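Local coordinates for SYE1 (PDB 4AWT), which binds FMN and probably works, as its family does, as an NAD(P)-linked oxidoreductase on CH-CH groups, at residues S120-K125 / A196-D201; Q158-Y163 / D215-A220. The protein carries 1 engineered substitution. One frame throughout, in Å; residues are numbered along the deposited sequence. Where two conformers were deposited one is given.

Interaction 1 of 2, residues S120-K125 / A196-D201; sequences SSSTLK and ANNRSD
R199 reaches across to the backbone of S121: its NH1 donates to S121 O at 2.8 Å, a bent bond (142°) with the oxygen tilted out of the guanidinium plane. D201 holds that plane in place from its own loop: R199 NE meets D201 OD1 at 2.9 Å and R199 NH2 meets D201 OD2 at 2.8 Å, a side-on salt bridge on the syn side of the carboxylate. NH1 has a second acceptor in M151 O. In one of the two conformers of S122, the backbone N of N198 donates to S122 OG almost straight (2.8 Å). S121 OG, folded between its own N and carbonyl carbon (chi1 56°), is hydrogen-bonded to Q190 O and lies 3.0 Å from A196 O. One water donates to both S120 OG (2.7 Å) and A196 O (2.8 Å), while S120 OG also bonds to Q190 OE1. Packing is lighter: L124 CD1 rests 3.7 Å from A196 O. The contact joins two largely irregular loops of the TIM barrel, between strand 96-102 and helix 153-172 and between strand 177-181 and helix 212-225; F191 of helix 187-192 touches S121, N197 and R199.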
# COMPACT_ATOMS: atom_id res chain seq x y z
N SER A 120 17.34 5.54 4.85
CA SER A 120 16.85 5.99 3.55
C SER A 120 17.90 5.73 2.50
O SER A 120 18.98 5.20 2.77
CB SER A 120 16.46 7.45 3.62
OG SER A 120 15.77 7.90 2.45
N SER A 121 17.60 6.15 1.27
CA SER A 121 18.63 6.15 0.23
C SER A 121 19.77 7.09 0.63
O SER A 121 20.93 6.78 0.39
CB SER A 121 18.00 6.58 -1.08
OG SER A 121 17.37 7.86 -0.88
N SER A 122 19.43 8.22 1.20
CA SER A 122 20.28 9.34 1.47
C SER A 122 20.10 9.85 2.86
O SER A 122 19.26 9.35 3.62
CB SER A 122 19.92 10.46 0.46
OG SER A 122 20.24 9.85 -0.82
N THR A 123 20.78 10.91 3.24
CA THR A 123 20.58 11.56 4.53
C THR A 123 19.61 12.72 4.47
O THR A 123 19.63 13.64 5.26
CB THR A 123 21.92 12.04 5.16
OG1 THR A 123 22.50 12.98 4.28
CG2 THR A 123 22.81 10.83 5.36
N LEU A 124 18.68 12.74 3.55
CA LEU A 124 17.74 13.84 3.34
C LEU A 124 16.52 13.56 4.20
O LEU A 124 15.87 12.54 4.06
CB LEU A 124 17.34 13.91 1.87
CG LEU A 124 18.43 14.31 0.87
CD1 LEU A 124 17.93 14.06 -0.54
CD2 LEU A 124 18.84 15.74 1.09
N LYS A 125 16.19 14.49 5.07
CA LYS A 125 14.91 14.48 5.78
C LYS A 125 13.77 14.75 4.84
O LYS A 125 13.84 15.58 3.93
CB LYS A 125 14.99 15.58 6.83
CG LYS A 125 13.77 15.66 7.71
CD LYS A 125 13.84 16.85 8.63
CE LYS A 125 12.58 17.00 9.45
NZ LYS A 125 12.77 18.05 10.49
N ALA A 196 15.00 12.73 -3.95
CA ALA A 196 15.16 12.07 -2.67
C ALA A 196 16.41 11.20 -2.58
O ALA A 196 16.69 10.67 -1.52
CB ALA A 196 13.92 11.24 -2.37
N ASN A 197 17.13 11.05 -3.70
CA ASN A 197 18.19 10.09 -3.82
C ASN A 197 19.45 10.87 -4.29
O ASN A 197 19.55 11.23 -5.43
CB ASN A 197 17.80 9.01 -4.79
CG ASN A 197 18.80 7.90 -4.93
OD1 ASN A 197 18.41 6.77 -5.42
ND2 ASN A 197 19.97 8.09 -4.57
N ASN A 198 20.41 11.02 -3.35
CA ASN A 198 21.67 11.63 -3.80
C ASN A 198 22.82 10.63 -3.70
O ASN A 198 24.00 11.04 -3.58
CB ASN A 198 21.93 12.90 -3.04
CG ASN A 198 22.06 12.78 -1.57
OD1 ASN A 198 21.99 13.83 -0.91
ND2 ASN A 198 22.28 11.66 -0.97
N ARG A 199 22.58 9.36 -3.80
CA ARG A 199 23.60 8.33 -3.79
C ARG A 199 24.50 8.45 -4.98
O ARG A 199 24.05 8.80 -6.08
CB ARG A 199 23.00 6.94 -3.75
CG ARG A 199 22.10 6.66 -2.55
CD ARG A 199 21.59 5.25 -2.58
NE ARG A 199 22.61 4.27 -2.24
CZ ARG A 199 22.87 3.83 -1.03
NH1 ARG A 199 22.18 4.27 0.03
NH2 ARG A 199 23.79 2.91 -0.84
N SER A 200 25.74 8.09 -4.73
CA SER A 200 26.75 8.07 -5.79
C SER A 200 27.17 6.66 -6.20
O SER A 200 28.00 6.53 -7.07
CB SER A 200 28.02 8.83 -5.37
OG SER A 200 28.49 8.27 -4.15
N ASP A 201 26.58 5.62 -5.58
CA ASP A 201 26.84 4.24 -5.93
C ASP A 201 25.83 3.80 -6.95
O ASP A 201 25.17 4.60 -7.58
CB ASP A 201 26.89 3.40 -4.67
CG ASP A 201 25.52 3.20 -4.00
OD1 ASP A 201 24.53 3.77 -4.42
OD2 ASP A 201 25.52 2.43 -3.02
O HOH W 1 15.51 10.15 0.95
O HOH W 2 23.10 11.35 1.51

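Interaction 2 of 2, residues Q158-Y163 / D215-A220; sequences QVIADY and DEVVAA
I160 and V217 mark where helices 158-163 and 215-220 come closest, their axes 9.2 Å apart and running in roughly the same direction with a crossing angle of -34°. No hydrogen bond spans the gap; side-chain packing does the work. I160 spreads three ways. Its CG1, beside its own backbone N, lies 3.9 Å from V217 CG2; its CG2 meets A220 CB at 3.7 Å; and CD1 reaches on to E216, 3.9 Å from CB and close to OE1, an oxygen already hydrogen-bonded to Y203 OH. An alanine in place of I160 would probably open a gap where CG1, CG2 and CD1 had packed, costing A220 CB and the E216 chain their contact and V217 CG2 one of its two. V217 divides its two methyls: CG2 lies chiefly against I160, while CG1, anti to the backbone N (chi1 172°), sits over one face of the Y163 ring. This is a CH-pi contact, with CG1 4.0 Å from the centroid of the Y163 ring and 24° off its normal, displaced toward the CD2 side, where the V217 CG1 to Y163 CD2 distance is 3.7 Å. The contact joins helices 153-172 and 212-225, neighbours in the outer layer of the TIM barrel. Beneath them, L180 of the intervening strand 177-181 touches both Y163 and V217; I188 of helix 187-192 packs on Y163, and F213, earlier in helix 212-225, on I160.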
# COMPACT_ATOMS: atom_id res chain seq x y z
N GLN A 158 19.97 -6.57 3.82
CA GLN A 158 19.11 -6.92 4.94
C GLN A 158 17.64 -6.63 4.61
O GLN A 158 16.75 -7.42 4.89
CB GLN A 158 19.53 -6.10 6.17
CG GLN A 158 18.64 -6.44 7.38
CD GLN A 158 18.89 -7.83 7.87
OE1 GLN A 158 20.05 -8.15 8.20
NE2 GLN A 158 17.89 -8.68 7.94
N VAL A 159 17.39 -5.43 4.04
CA VAL A 159 16.00 -5.07 3.73
C VAL A 159 15.45 -5.98 2.66
O VAL A 159 14.28 -6.39 2.76
CB VAL A 159 15.91 -3.58 3.42
CG1 VAL A 159 14.53 -3.25 2.83
CG2 VAL A 159 16.19 -2.76 4.66
N ILE A 160 16.23 -6.33 1.65
CA ILE A 160 15.76 -7.30 0.65
C ILE A 160 15.38 -8.62 1.34
O ILE A 160 14.34 -9.20 1.08
CB ILE A 160 16.77 -7.50 -0.48
CG1 ILE A 160 16.88 -6.22 -1.31
CG2 ILE A 160 16.43 -8.69 -1.32
CD1 ILE A 160 18.07 -6.19 -2.24
N ALA A 161 16.26 -9.09 2.25
CA ALA A 161 15.99 -10.33 2.96
C ALA A 161 14.70 -10.21 3.80
O ALA A 161 13.94 -11.18 3.88
CB ALA A 161 17.17 -10.69 3.86
N ASP A 162 14.50 -9.07 4.41
CA ASP A 162 13.31 -8.84 5.21
C ASP A 162 12.05 -8.85 4.33
O ASP A 162 11.02 -9.40 4.72
CB ASP A 162 13.42 -7.56 5.99
CG ASP A 162 14.49 -7.53 7.07
OD1 ASP A 162 14.98 -8.62 7.46
OD2 ASP A 162 14.78 -6.42 7.55
N TYR A 163 12.12 -8.22 3.16
CA TYR A 163 10.99 -8.29 2.24
C TYR A 163 10.70 -9.70 1.81
O TYR A 163 9.55 -10.14 1.76
CB TYR A 163 11.24 -7.42 1.02
CG TYR A 163 10.87 -5.98 1.11
CD1 TYR A 163 9.54 -5.58 1.26
CD2 TYR A 163 11.83 -4.96 1.03
CE1 TYR A 163 9.20 -4.25 1.33
CE2 TYR A 163 11.49 -3.63 1.06
CZ TYR A 163 10.15 -3.27 1.23
OH TYR A 163 9.86 -1.92 1.23
N ASP A 215 14.00 -3.06 -8.49
CA ASP A 215 14.22 -4.24 -9.26
C ASP A 215 14.60 -5.43 -8.39
O ASP A 215 14.10 -6.54 -8.53
CB ASP A 215 15.30 -3.95 -10.32
CG ASP A 215 15.48 -5.06 -11.30
OD1 ASP A 215 14.53 -5.59 -11.82
OD2 ASP A 215 16.62 -5.24 -11.71
N GLU A 216 15.58 -5.19 -7.49
CA GLU A 216 16.10 -6.25 -6.68
C GLU A 216 15.12 -6.75 -5.64
O GLU A 216 15.04 -7.96 -5.35
CB GLU A 216 17.41 -5.79 -6.02
CG GLU A 216 18.51 -5.59 -7.05
CD GLU A 216 19.82 -5.07 -6.50
OE1 GLU A 216 19.87 -4.76 -5.29
OE2 GLU A 216 20.78 -4.91 -7.26
N VAL A 217 14.34 -5.83 -5.05
CA VAL A 217 13.29 -6.24 -4.12
C VAL A 217 12.25 -7.08 -4.84
O VAL A 217 11.85 -8.14 -4.36
CB VAL A 217 12.68 -5.02 -3.40
CG1 VAL A 217 11.45 -5.45 -2.60
CG2 VAL A 217 13.67 -4.33 -2.50
N VAL A 218 11.77 -6.60 -6.01
CA VAL A 218 10.77 -7.36 -6.76
C VAL A 218 11.31 -8.71 -7.15
O VAL A 218 10.60 -9.71 -7.07
CB VAL A 218 10.24 -6.54 -7.93
CG1 VAL A 218 9.38 -7.38 -8.85
CG2 VAL A 218 9.47 -5.33 -7.41
N ALA A 219 12.57 -8.77 -7.59
CA ALA A 219 13.12 -10.08 -7.96
C ALA A 219 13.06 -11.04 -6.80
O ALA A 219 12.72 -12.21 -7.00
CB ALA A 219 14.58 -9.92 -8.42
N ALA A 220 13.38 -10.58 -5.60
CA ALA A 220 13.36 -11.45 -4.44
C ALA A 220 11.94 -11.88 -4.08
O ALA A 220 11.70 -13.03 -3.73
CB ALA A 220 14.00 -10.75 -3.26

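In the fold
The segments alternate along the chain: 120-125, 158-163, 196-201, 215-220. Each interaction ties the third beta-alpha unit of the barrel, begun by strand 96-102, to the fourth, begun by strand 177-181, interaction 1 through loops between strand and helix and interaction 2 through the helices that follow. Their centres are 18 Å apart, with nearest atoms about 8 Å apart and not touching. Shared neighbours bridge the distance: the backbone N of Y203 bonds to D201 and its hydroxyl to E216, M151 meets both R199 and V159, and helix 187-192 packs on both contacts. The Y163 side chain is about 11 Å from FMN; interaction 1 is centred about 22 Å from the chain's centre, interaction 2 about 16 Å.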